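Local coordinates for protein DELTA1-pyrroline-2-carboxylate reductase (Thermococcus litoralis DSM 5473, PDB 6T3E) that reduces delta1-pyrroline-2-carboxylate to L-proline with a nicotinamide adenine dinucleotide cofactor (NADH here), probably in L-hydroxyproline metabolism, at residues 252-257 against 277-282. Numbering follows the deposited sequence.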
loop_
_atom_site.group_PDB
_atom_site.type_symbol
_atom_site.label_atom_id
_atom_site.label_comp_id
_atom_site.label_asym_id
_atom_site.label_seq_id
_atom_site.Cartn_x
_atom_site.Cartn_y
_atom_site.Cartn_z
ATOM N N ALA B 252 -5.515 14.560 -16.966
ATOM C CA ALA B 252 -4.563 14.610 -18.061
ATOM C C ALA B 252 -4.842 13.519 -19.084
ATOM O O ALA B 252 -5.368 12.450 -18.755
ATOM C CB ALA B 252 -3.130 14.474 -17.537
ATOM N N ARG B 253 -4.455 13.795 -20.328
ATOM C CA ARG B 253 -4.598 12.836 -21.412
ATOM C C ARG B 253 -3.625 13.197 -22.518
ATOM O O ARG B 253 -3.213 14.352 -22.638
ATOM C CB ARG B 253 -6.025 12.796 -21.953
ATOM C CG ARG B 253 -6.519 14.109 -22.465
ATOM C CD ARG B 253 -7.810 13.919 -23.197
ATOM N NE ARG B 253 -8.362 15.193 -23.624
ATOM C CZ ARG B 253 -9.462 15.311 -24.355
ATOM N NH1 ARG B 253 -10.120 14.221 -24.738
ATOM N NH2 ARG B 253 -9.899 16.511 -24.705
ATOM N N GLU B 254 -3.257 12.183 -23.311
ATOM C CA GLU B 254 -2.383 12.328 -24.469
ATOM C C GLU B 254 -3.096 12.002 -25.777
ATOM O O GLU B 254 -2.513 12.188 -26.849
ATOM C CB GLU B 254 -1.125 11.440 -24.316
ATOM C CG GLU B 254 -1.381 9.904 -24.266
ATOM C CD GLU B 254 -0.222 9.062 -23.648
ATOM O OE1 GLU B 254 0.956 9.468 -23.701
ATOM O OE2 GLU B 254 -0.500 7.973 -23.098
ATOM N N LEU B 255 -4.342 11.538 -25.721
ATOM C CA LEU B 255 -5.145 11.244 -26.902
ATOM C C LEU B 255 -6.355 12.161 -26.910
ATOM O O LEU B 255 -7.045 12.289 -25.895
ATOM C CB LEU B 255 -5.600 9.787 -26.909
ATOM C CG LEU B 255 -4.610 8.813 -26.278
ATOM C CD1 LEU B 255 -5.245 7.435 -26.088
ATOM C CD2 LEU B 255 -3.379 8.730 -27.154
ATOM N N ASP B 256 -6.637 12.775 -28.052
ATOM C CA ASP B 256 -7.838 13.592 -28.125
ATOM C C ASP B 256 -9.086 12.703 -28.127
ATOM O O ASP B 256 -9.019 11.475 -28.243
ATOM C CB ASP B 256 -7.798 14.516 -29.345
ATOM C CG ASP B 256 -7.933 13.776 -30.663
ATOM O OD1 ASP B 256 -7.701 12.548 -30.701
ATOM O OD2 ASP B 256 -8.258 14.439 -31.677
ATOM N N SER B 257 -10.240 13.343 -27.946
ATOM C CA SER B 257 -11.484 12.588 -27.857
ATOM C C SER B 257 -11.761 11.814 -29.139
ATOM O O SER B 257 -12.353 10.729 -29.094
ATOM C CB SER B 257 -12.635 13.537 -27.533
ATOM O OG SER B 257 -12.373 14.245 -26.335
ATOM N N SER B 277 -7.813 7.259 -15.589
ATOM C CA SER B 277 -7.304 7.668 -16.896
ATOM C C SER B 277 -8.127 8.814 -17.468
ATOM O O SER B 277 -9.270 8.614 -17.895
ATOM C CB SER B 277 -7.296 6.502 -17.877
ATOM O OG SER B 277 -6.799 6.953 -19.126
ATOM N N GLY B 278 -7.522 10.001 -17.538
ATOM C CA GLY B 278 -8.179 11.105 -18.209
ATOM C C GLY B 278 -8.386 10.872 -19.686
ATOM O O GLY B 278 -9.320 11.442 -20.267
ATOM N N ASP B 279 -7.559 10.014 -20.297
ATOM C CA ASP B 279 -7.739 9.659 -21.705
ATOM C C ASP B 279 -9.130 9.098 -21.972
ATOM O O ASP B 279 -9.633 9.187 -23.097
ATOM C CB ASP B 279 -6.666 8.654 -22.133
ATOM C CG ASP B 279 -5.355 9.324 -22.549
ATOM O OD1 ASP B 279 -5.387 10.112 -23.524
ATOM O OD2 ASP B 279 -4.298 9.060 -21.908
ATOM N N ILE B 280 -9.762 8.515 -20.961
ATOM C CA ILE B 280 -11.093 7.949 -21.089
ATOM C C ILE B 280 -12.132 8.780 -20.339
ATOM O O ILE B 280 -13.226 9.012 -20.856
ATOM C CB ILE B 280 -11.093 6.479 -20.606
ATOM C CG1 ILE B 280 -9.977 5.685 -21.306
ATOM C CG2 ILE B 280 -12.443 5.822 -20.829
ATOM C CD1 ILE B 280 -10.059 5.687 -22.822
ATOM N N ILE B 281 -11.793 9.278 -19.144
ATOM C CA ILE B 281 -12.762 9.991 -18.315
ATOM C C ILE B 281 -13.217 11.276 -18.998
ATOM O O ILE B 281 -14.409 11.618 -18.984
ATOM C CB ILE B 281 -12.170 10.276 -16.925
ATOM C CG1 ILE B 281 -11.933 8.980 -16.160
ATOM C CG2 ILE B 281 -13.090 11.176 -16.126
ATOM C CD1 ILE B 281 -10.916 9.134 -15.038
ATOM N N ILE B 282 -12.285 12.010 -19.598
ATOM C CA ILE B 282 -12.613 13.289 -20.221
ATOM C C ILE B 282 -13.550 13.084 -21.412
ATOM O O ILE B 282 -14.581 13.768 -21.485
ATOM C CB ILE B 282 -11.340 14.061 -20.625
ATOM C CG1 ILE B 282 -10.623 14.618 -19.388
ATOM C CG2 ILE B 282 -11.676 15.185 -21.593
ATOM C CD1 ILE B 282 -9.228 15.118 -19.657
#
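With CG turned opposite its own carbonyl carbon (chi1 -84°), Asp-279 reaches from the first turn of its helix to the backbone amides of Glu-254 and Leu-255, while Arg-253, extended from CG to NE, lies across Ile-282. OD1 of Asp-279 accepts two backbone hydrogen bonds: from Leu-255 N at 2.8 Å, nearly in line with its C-O bond, and from Glu-254 N at 3.0 Å, on the syn side but tilted out of the carboxylate plane. This double grip holds the Glu-254 and Leu-255 amides against the carboxylate, and an alanine here would probably leave both amides without this acceptor and cost Lys-319 its salt bridge to OD2. CG2 of Ile-282 sits over the centre of the Arg-253 guanidinium, 3.5 Å from CZ; at the edge, NH1 of Arg-253 donates an almost straight, in-plane bond to Ser-257 OG (2.8 Å). The backbones close up where Ala-252 faces Gly-278. The side chain of Glu-254, about 6 Å from the bound NADH, is hydrogen-bonded to Ser-244 OG and Thr-224 N. The contact thus ties the loop between strand 241-244 and helix 257-262 to the start of helix 278-286, beside strand 316-319 of the parallel sheet.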